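Erythrocyte membrane protein 1 (Plasmodium falciparum, PDB 2XU0) probably binds host cell surface receptors, as the N-terminal NTS-DBL1 adhesion region of a much longer membrane protein implicated in rosetting of infected erythrocytes. Local coordinates at residues R104-N108 against R325-K330; E341-Y346 against G481-H485; Y380-I384 against T460-S464. The protein carries 10 engineered substitutions. Where two conformers were deposited one is given. Residues are numbered along the deposited sequence.

Contact 1: R104-N108 against R325-K330; sequences RFDEN and RIKKIK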
loop_
_atom_site.group_PDB
_atom_site.type_symbol
_atom_site.label_atom_id
_atom_site.label_comp_id
_atom_site.label_asym_id
_atom_site.label_seq_id
_atom_site.Cartn_x
_atom_site.Cartn_y
_atom_site.Cartn_z
ATOM N N ARG A 104 -8.828 -7.299 5.108
ATOM C CA ARG A 104 -7.523 -6.887 4.572
ATOM C C ARG A 104 -6.931 -5.776 5.413
ATOM O O ARG A 104 -5.710 -5.664 5.500
ATOM C CB ARG A 104 -7.664 -6.404 3.116
ATOM C CG ARG A 104 -8.205 -7.456 2.168
ATOM C CD ARG A 104 -7.753 -7.159 0.786
ATOM N NE ARG A 104 -8.764 -7.446 -0.217
ATOM C CZ ARG A 104 -8.739 -6.952 -1.446
ATOM N NH1 ARG A 104 -7.740 -6.164 -1.835
ATOM N NH2 ARG A 104 -9.708 -7.239 -2.298
ATOM N N PHE A 105 -7.789 -4.971 6.057
ATOM C CA PHE A 105 -7.380 -3.824 6.861
ATOM C C PHE A 105 -7.304 -4.046 8.342
ATOM O O PHE A 105 -6.928 -3.124 9.058
ATOM C CB PHE A 105 -8.213 -2.574 6.529
ATOM C CG PHE A 105 -8.290 -2.241 5.056
ATOM C CD1 PHE A 105 -7.225 -1.619 4.409
ATOM C CD2 PHE A 105 -9.432 -2.525 4.321
ATOM C CE1 PHE A 105 -7.287 -1.336 3.041
ATOM C CE2 PHE A 105 -9.494 -2.240 2.958
ATOM C CZ PHE A 105 -8.429 -1.627 2.331
ATOM N N ASP A 106 -7.574 -5.280 8.813
ATOM C CA ASP A 106 -7.535 -5.619 10.237
ATOM C C ASP A 106 -6.155 -5.373 10.806
ATOM O O ASP A 106 -5.165 -5.620 10.124
ATOM C CB ASP A 106 -7.952 -7.094 10.454
ATOM C CG ASP A 106 -7.998 -7.511 11.906
ATOM O OD1 ASP A 106 -9.035 -7.278 12.550
ATOM O OD2 ASP A 106 -6.980 -8.044 12.404
ATOM N N GLU A 107 -6.089 -4.869 12.052
ATOM C CA GLU A 107 -4.856 -4.603 12.779
ATOM C C GLU A 107 -3.864 -5.786 12.817
ATOM O O GLU A 107 -2.650 -5.575 12.986
ATOM C CB GLU A 107 -5.153 -4.053 14.190
ATOM C CG GLU A 107 -5.868 -5.021 15.135
ATOM C CD GLU A 107 -5.784 -4.644 16.604
ATOM O OE1 GLU A 107 -4.716 -4.861 17.223
ATOM O OE2 GLU A 107 -6.788 -4.121 17.137
ATOM N N ASN A 108 -4.375 -7.023 12.642
ATOM C CA ASN A 108 -3.546 -8.217 12.653
ATOM C C ASN A 108 -3.438 -8.918 11.300
ATOM O O ASN A 108 -2.866 -10.001 11.232
ATOM C CB ASN A 108 -3.953 -9.167 13.786
ATOM C CG ASN A 108 -3.634 -8.624 15.148
ATOM O OD1 ASN A 108 -4.508 -8.521 16.004
ATOM N ND2 ASN A 108 -2.373 -8.265 15.380
ATOM N N ARG A 325 -0.518 3.641 11.161
ATOM C CA ARG A 325 -1.961 3.655 11.420
ATOM C C ARG A 325 -2.298 2.611 12.489
ATOM O O ARG A 325 -2.855 2.984 13.508
ATOM C CB ARG A 325 -2.764 3.431 10.138
ATOM C CG ARG A 325 -4.285 3.352 10.371
ATOM C CD ARG A 325 -5.045 3.083 9.087
ATOM N NE ARG A 325 -4.971 1.682 8.662
ATOM C CZ ARG A 325 -5.755 0.705 9.118
ATOM N NH1 ARG A 325 -6.667 0.954 10.045
ATOM N NH2 ARG A 325 -5.616 -0.529 8.663
ATOM N N ILE A 326 -1.891 1.336 12.273
ATOM C CA ILE A 326 -2.084 0.211 13.191
ATOM C C ILE A 326 -1.395 0.424 14.542
ATOM O O ILE A 326 -1.974 0.054 15.565
ATOM C CB ILE A 326 -1.765 -1.179 12.532
ATOM C CG1 ILE A 326 -2.670 -1.486 11.293
ATOM C CG2 ILE A 326 -1.790 -2.335 13.520
ATOM C CD1 ILE A 326 -4.158 -1.312 11.537
ATOM N N LYS A 327 -0.182 1.000 14.556
ATOM C CA LYS A 327 0.554 1.290 15.788
ATOM C C LYS A 327 -0.289 2.166 16.733
ATOM O O LYS A 327 -0.313 1.908 17.943
ATOM C CB LYS A 327 1.918 1.954 15.498
ATOM C CG LYS A 327 2.766 2.199 16.748
ATOM C CD LYS A 327 4.095 2.884 16.408
ATOM C CE LYS A 327 4.877 3.136 17.665
ATOM N NZ LYS A 327 6.198 3.761 17.399
ATOM N N LYS A 328 -0.981 3.186 16.182
ATOM C CA LYS A 328 -1.849 4.056 16.981
ATOM C C LYS A 328 -2.981 3.245 17.631
ATOM O O LYS A 328 -3.227 3.408 18.830
ATOM C CB LYS A 328 -2.404 5.223 16.150
ATOM C CG LYS A 328 -1.429 6.382 16.055
ATOM C CD LYS A 328 -1.952 7.454 15.118
ATOM C CE LYS A 328 -0.836 8.299 14.564
ATOM N NZ LYS A 328 -1.091 8.677 13.151
ATOM N N ILE A 329 -3.592 2.315 16.871
ATOM C CA ILE A 329 -4.640 1.441 17.397
ATOM C C ILE A 329 -4.110 0.552 18.537
ATOM O O ILE A 329 -4.774 0.410 19.578
ATOM C CB ILE A 329 -5.260 0.599 16.269
ATOM C CG1 ILE A 329 -6.069 1.492 15.285
ATOM C CG2 ILE A 329 -6.109 -0.568 16.847
ATOM C CD1 ILE A 329 -6.406 0.805 13.953
ATOM N N LYS A 330 -2.913 -0.027 18.344
ATOM C CA LYS A 330 -2.310 -0.923 19.323
ATOM C C LYS A 330 -1.862 -0.200 20.576
ATOM O O LYS A 330 -2.062 -0.742 21.653
ATOM C CB LYS A 330 -1.186 -1.762 18.704
ATOM C CG LYS A 330 -1.680 -2.604 17.571
ATOM C CD LYS A 330 -0.766 -3.747 17.253
ATOM C CE LYS A 330 -1.420 -4.618 16.209
ATOM N NZ LYS A 330 -2.070 -5.817 16.790
HETATM O O HOH W 1 -8.155 -1.277 11.376
#
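A single backbone carbonyl, Phe105 O, is engaged twice by one arginine, once directly and once through water. Arg325 NH2 donates to Phe105 O at 2.9 Å with an N-H...O angle of 154°, the oxygen lying at the edge of the guanidinium near its plane. Water 1 donates to Phe105 O (3.2 Å) and accepts from Arg325 NH1 (3.0 Å), closing a small ring. The receiving segment, 104-108, is irregular; Asp106 OD2 accepts from Asn108 N at 2.8 Å, an Asx turn within the loop, on a residue whose CB points away from the helix. Glu107 and Ile326 make the closest backbone approach, 5.6 Å between their CA atoms. Between the Arg325 and Lys330 bonds, two isoleucines pack on Glu107: Ile326 CG2 lies 3.4 Å from Glu107 O and 3.8 Å from Glu107 CB, and Ile329 CG2 3.6 Å from Glu107 OE2. Lys330 NZ forms a salt bridge with Glu107 OE1 at 2.8 Å. Arg325 is also paired with Glu322, and Lys330 makes a cation-pi contact with Trp383. The loop is thus laid against helix 311-338 of the Duffy-binding-like fold, with Phe105 packed on helix 154-175 and Ile326 reaching Trp383 of helix 371-407.

Contact 2: E341-Y346 against G481-H485; sequences EQNKKY and GICIH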
loop_
_atom_site.group_PDB
_atom_site.type_symbol
_atom_site.label_atom_id
_atom_site.label_comp_id
_atom_site.label_asym_id
_atom_site.label_seq_id
_atom_site.Cartn_x
_atom_site.Cartn_y
_atom_site.Cartn_z
ATOM N N GLU A 341 -5.148 7.352 34.583
ATOM C CA GLU A 341 -4.863 8.254 35.707
ATOM C C GLU A 341 -6.100 8.644 36.533
ATOM O O GLU A 341 -6.033 8.628 37.763
ATOM C CB GLU A 341 -4.056 9.481 35.266
ATOM C CG GLU A 341 -2.627 9.157 34.845
ATOM C CD GLU A 341 -1.649 10.318 34.778
ATOM O OE1 GLU A 341 -2.092 11.488 34.693
ATOM O OE2 GLU A 341 -0.425 10.050 34.793
ATOM N N GLN A 342 -7.230 8.932 35.844
ATOM C CA GLN A 342 -8.529 9.299 36.422
ATOM C C GLN A 342 -9.071 8.192 37.332
ATOM O O GLN A 342 -9.658 8.489 38.376
ATOM C CB GLN A 342 -9.544 9.618 35.303
ATOM C CG GLN A 342 -10.716 10.490 35.762
ATOM C CD GLN A 342 -11.589 10.934 34.610
ATOM O OE1 GLN A 342 -11.147 11.644 33.696
ATOM N NE2 GLN A 342 -12.862 10.559 34.651
ATOM N N ASN A 343 -8.865 6.922 36.929
ATOM C CA ASN A 343 -9.285 5.735 37.672
ATOM C C ASN A 343 -8.137 5.111 38.489
ATOM O O ASN A 343 -8.202 3.932 38.858
ATOM C CB ASN A 343 -9.963 4.729 36.739
ATOM C CG ASN A 343 -11.336 5.167 36.286
ATOM O OD1 ASN A 343 -12.239 5.431 37.095
ATOM N ND2 ASN A 343 -11.533 5.232 34.977
ATOM N N LYS A 344 -7.093 5.925 38.787
ATOM C CA LYS A 344 -5.925 5.565 39.609
ATOM C C LYS A 344 -5.126 4.320 39.154
ATOM O O LYS A 344 -4.455 3.683 39.969
ATOM C CB LYS A 344 -6.299 5.513 41.118
ATOM C CG LYS A 344 -6.735 6.865 41.695
ATOM C CD LYS A 344 -7.125 6.790 43.173
ATOM C CE LYS A 344 -5.948 6.909 44.120
ATOM N NZ LYS A 344 -6.374 6.879 45.543
ATOM N N LYS A 345 -5.192 3.988 37.856
ATOM C CA LYS A 345 -4.469 2.866 37.259
ATOM C C LYS A 345 -3.165 3.363 36.638
ATOM O O LYS A 345 -3.177 4.216 35.740
ATOM C CB LYS A 345 -5.327 2.164 36.195
ATOM C CG LYS A 345 -4.651 0.965 35.528
ATOM C CD LYS A 345 -5.359 0.525 34.209
ATOM C CE LYS A 345 -6.756 -0.051 34.372
ATOM N NZ LYS A 345 -6.798 -1.157 35.369
ATOM N N TYR A 346 -2.053 2.802 37.112
ATOM C CA TYR A 346 -0.698 3.076 36.646
ATOM C C TYR A 346 0.112 1.812 36.891
ATOM O O TYR A 346 0.620 1.561 37.996
ATOM C CB TYR A 346 -0.084 4.303 37.341
ATOM C CG TYR A 346 1.044 4.992 36.590
ATOM C CD1 TYR A 346 1.021 6.366 36.368
ATOM C CD2 TYR A 346 2.183 4.288 36.197
ATOM C CE1 TYR A 346 2.082 7.016 35.731
ATOM C CE2 TYR A 346 3.241 4.924 35.544
ATOM C CZ TYR A 346 3.191 6.292 35.320
ATOM O OH TYR A 346 4.232 6.927 34.673
ATOM N N GLY A 481 -7.446 13.355 39.400
ATOM C CA GLY A 481 -7.382 12.487 38.229
ATOM C C GLY A 481 -6.042 12.476 37.520
ATOM O O GLY A 481 -5.968 12.080 36.353
ATOM N N ILE A 482 -4.975 12.923 38.208
ATOM C CA ILE A 482 -3.623 12.945 37.647
ATOM C C ILE A 482 -2.634 12.239 38.555
ATOM O O ILE A 482 -2.674 12.412 39.778
ATOM C CB ILE A 482 -3.119 14.338 37.155
ATOM C CG1 ILE A 482 -3.110 15.407 38.266
ATOM C CG2 ILE A 482 -3.864 14.814 35.912
ATOM C CD1 ILE A 482 -1.711 15.796 38.711
ATOM N N CYS A 483 -1.765 11.420 37.954
ATOM C CA CYS A 483 -0.750 10.672 38.680
ATOM C C CYS A 483 0.576 11.396 38.540
ATOM O O CYS A 483 0.930 11.812 37.434
ATOM C CB CYS A 483 -0.668 9.226 38.189
ATOM S SG CYS A 483 -2.215 8.292 38.362
ATOM N N ILE A 484 1.285 11.585 39.672
ATOM C CA ILE A 484 2.589 12.262 39.745
ATOM C C ILE A 484 3.682 11.291 40.186
ATOM O O ILE A 484 3.405 10.371 40.961
ATOM C CB ILE A 484 2.568 13.557 40.626
ATOM C CG1 ILE A 484 2.115 13.283 42.085
ATOM C CG2 ILE A 484 1.740 14.668 39.968
ATOM C CD1 ILE A 484 2.837 14.126 43.174
ATOM N N HIS A 485 4.920 11.498 39.703
ATOM C CA HIS A 485 6.066 10.660 40.071
ATOM C C HIS A 485 6.533 11.089 41.457
ATOM O O HIS A 485 6.753 12.283 41.677
ATOM C CB HIS A 485 7.220 10.806 39.055
ATOM C CG HIS A 485 6.980 10.195 37.696
ATOM N ND1 HIS A 485 5.700 9.945 37.209
ATOM C CD2 HIS A 485 7.877 9.840 36.747
ATOM C CE1 HIS A 485 5.865 9.437 36.002
ATOM N NE2 HIS A 485 7.156 9.355 35.679
#
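Glu341 extends its side chain (chi1 -69°, m; chi2 -163°, t) across the gap to the 481-485 segment, where Glu341 OE1 accepts a weak hydrogen bond from Cys483 N at 3.3 Å, nearly linear at 169°. Glu341 OE2 lies 3.5 Å from Cys483 CB. Glu341 also starts a type I turn, closed by Lys344 N to Glu341 O at 3.1 Å; Lys344 (phi/psi 56/25) and Lys345 both face Asp340, a G1 beta bulge. Beyond it, Tyr346 in the t rotamer (chi1 -157°) sets its ring edge against Cys483, Tyr346 CD1 to Cys483 CB 3.8 Å. His485 has its CB sideways, but chi1 -71° (m) brings the ring over, with CE1 3.3 Å from Tyr346 OH. Cys483, chi1 m, points into the contact while bonded to Cys477, tying together the two strands of hairpin 475-485. Gly481 adopts phi/psi 103/18, where a CB would jam against the preceding carbonyl; the CA atoms of Gly481 and Gln342 are just 3.8 Å apart. The one cross-segment hydrogen bond is weak and runs from backbone to side chain, so the hairpins do not pair strand to strand: they meet largely through the side chains of Glu341, Tyr346, Cys483 and His485.

Contact 3: Y380-I384 against T460-S464; sequences YNEWI and TFSIS
Ile384 lays CG2 over the backbone of Phe461, 3.3 Å from Phe461 O and 4.0 Å from Phe461 CB, with chi1 -86° and chi2 -71°. It lies on helix 371-407, where Ile384 N donates to Tyr380 O at 3.1 Å. Opposite, Phe461 (phi/psi -114/47; chi1 -55°, m; chi2 -92°) leaves helix 457-460, its ring meeting Phe391 and Phe323 of helix 311-338; Ser462 to Ser464 run extended (psi 149° to 175°). CA pairs set the register: Ile384-Phe461 5.8 Å, Asn381-Ile463 6.1 Å. Tyr380 (chi1 t, chi2 77°) brings CE2 3.8 Å from Ser464 N; Asn381 (chi1 m) puts OD1 3.4 Å from Ile463 CG2. Water 2 joins Tyr380 OH (2.8 Å) to Ser462 O (2.6 Å), donating to the latter; water 3 donates to Asn381 OD1 (a very short 2.4 Å) and accepts from Ser464 N (2.8 Å). In this loop-on-helix packing of the C-terminal DBL subdomain, helix side chains rest mainly on loop backbone, with one apolar pair, Ile384-Phe461, and water makes the hydrogen-bonded links.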
loop_
_atom_site.group_PDB
_atom_site.type_symbol
_atom_site.label_atom_id
_atom_site.label_comp_id
_atom_site.label_asym_id
_atom_site.label_seq_id
_atom_site.Cartn_x
_atom_site.Cartn_y
_atom_site.Cartn_z
ATOM N N TYR A 380 1.981 -6.523 22.337
ATOM C CA TYR A 380 2.390 -5.335 21.581
ATOM C C TYR A 380 3.862 -5.483 21.173
ATOM O O TYR A 380 4.207 -5.198 20.035
ATOM C CB TYR A 380 2.204 -4.041 22.412
ATOM C CG TYR A 380 2.664 -2.794 21.687
ATOM C CD1 TYR A 380 1.886 -2.219 20.684
ATOM C CD2 TYR A 380 3.908 -2.230 21.951
ATOM C CE1 TYR A 380 2.324 -1.093 19.979
ATOM C CE2 TYR A 380 4.351 -1.096 21.264
ATOM C CZ TYR A 380 3.560 -0.542 20.266
ATOM O OH TYR A 380 3.987 0.573 19.586
ATOM N N ASN A 381 4.716 -5.932 22.084
ATOM C CA ASN A 381 6.134 -6.105 21.750
ATOM C C ASN A 381 6.349 -7.176 20.671
ATOM O O ASN A 381 7.272 -7.008 19.881
ATOM C CB ASN A 381 6.983 -6.428 22.981
ATOM C CG ASN A 381 7.012 -5.359 24.040
ATOM O OD1 ASN A 381 6.685 -4.189 23.806
ATOM N ND2 ASN A 381 7.396 -5.754 25.244
ATOM N N GLU A 382 5.516 -8.248 20.614
ATOM C CA GLU A 382 5.714 -9.263 19.564
ATOM C C GLU A 382 5.415 -8.679 18.173
ATOM O O GLU A 382 6.189 -8.909 17.229
ATOM C CB GLU A 382 4.981 -10.597 19.802
ATOM C CG GLU A 382 3.469 -10.649 19.681
ATOM C CD GLU A 382 2.901 -12.055 19.779
ATOM O OE1 GLU A 382 1.675 -12.187 19.996
ATOM O OE2 GLU A 382 3.682 -13.027 19.643
ATOM N N TRP A 383 4.317 -7.879 18.073
ATOM C CA TRP A 383 3.954 -7.206 16.825
ATOM C C TRP A 383 5.058 -6.257 16.393
ATOM O O TRP A 383 5.448 -6.313 15.242
ATOM C CB TRP A 383 2.622 -6.470 16.960
ATOM C CG TRP A 383 2.219 -5.725 15.722
ATOM C CD1 TRP A 383 1.626 -6.239 14.604
ATOM C CD2 TRP A 383 2.342 -4.317 15.504
ATOM N NE1 TRP A 383 1.394 -5.236 13.692
ATOM C CE2 TRP A 383 1.797 -4.041 14.232
ATOM C CE3 TRP A 383 2.801 -3.246 16.292
ATOM C CZ2 TRP A 383 1.781 -2.748 13.693
ATOM C CZ3 TRP A 383 2.748 -1.960 15.770
ATOM C CH2 TRP A 383 2.248 -1.723 14.485
ATOM N N ILE A 384 5.582 -5.419 17.318
ATOM C CA ILE A 384 6.619 -4.422 17.035
ATOM C C ILE A 384 7.902 -5.091 16.554
ATOM O O ILE A 384 8.595 -4.547 15.690
ATOM C CB ILE A 384 6.829 -3.474 18.264
ATOM C CG1 ILE A 384 5.844 -2.314 18.243
ATOM C CG2 ILE A 384 8.288 -2.972 18.439
ATOM C CD1 ILE A 384 6.028 -1.151 17.134
ATOM N N THR A 460 11.544 4.223 16.952
ATOM C CA THR A 460 10.301 3.897 16.260
ATOM C C THR A 460 9.752 2.529 16.590
ATOM O O THR A 460 8.541 2.339 16.559
ATOM C CB THR A 460 10.470 4.119 14.763
ATOM O OG1 THR A 460 11.040 5.413 14.598
ATOM C CG2 THR A 460 9.144 4.012 13.990
ATOM N N PHE A 461 10.632 1.561 16.836
ATOM C CA PHE A 461 10.187 0.213 17.119
ATOM C C PHE A 461 10.547 -0.164 18.563
ATOM O O PHE A 461 11.097 -1.222 18.818
ATOM C CB PHE A 461 10.726 -0.789 16.066
ATOM C CG PHE A 461 10.403 -0.449 14.629
ATOM C CD1 PHE A 461 9.254 -0.943 14.022
ATOM C CD2 PHE A 461 11.249 0.370 13.884
ATOM C CE1 PHE A 461 8.981 -0.665 12.678
ATOM C CE2 PHE A 461 10.983 0.642 12.539
ATOM C CZ PHE A 461 9.849 0.133 11.948
ATOM N N SER A 462 10.254 0.731 19.506
ATOM C CA SER A 462 10.526 0.522 20.930
ATOM C C SER A 462 9.286 -0.020 21.625
ATOM O O SER A 462 8.209 -0.044 21.038
ATOM C CB SER A 462 10.894 1.858 21.573
ATOM O OG SER A 462 9.848 2.806 21.413
ATOM N N ILE A 463 9.420 -0.367 22.920
ATOM C CA ILE A 463 8.303 -0.767 23.776
ATOM C C ILE A 463 7.454 0.502 23.971
ATOM O O ILE A 463 7.987 1.623 23.858
ATOM C CB ILE A 463 8.781 -1.322 25.164
ATOM C CG1 ILE A 463 9.620 -0.276 25.953
ATOM C CG2 ILE A 463 9.491 -2.686 25.051
ATOM C CD1 ILE A 463 9.259 -0.168 27.405
ATOM N N SER A 464 6.151 0.345 24.236
ATOM C CA SER A 464 5.276 1.495 24.498
ATOM C C SER A 464 5.729 2.163 25.803
ATOM O O SER A 464 6.199 1.473 26.711
ATOM C CB SER A 464 3.829 1.034 24.680
ATOM O OG SER A 464 3.034 2.107 25.163
HETATM O O HOH W 2 6.406 1.720 20.386
HETATM O O HOH W 3 5.616 -2.303 24.851
#

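In the fold
Contacts 1 and 3 form one continuous region, their centres 13 Å apart. Helices 311-338 and 371-407 pack together there: Lys327 CE is 3.3 Å from Tyr380 OH, Trp383 CZ2 3.6 Å from Ile326 CG2, and Trp383 CD2 3.6 Å from Lys330 CD. Lys327 adds a probable hydrogen bond, NZ to Thr460 O at 2.9 Å, to the end of helix 457-460. Contact 2 stands apart toward the chain's periphery, with centres 27 Å from contact 1 and 24 Å from contact 3 and nearest atoms about 13 and 10 Å away. In sequence, contact 3 falls between the segments of contact 2. All three lie away from the magnesium and proline sites.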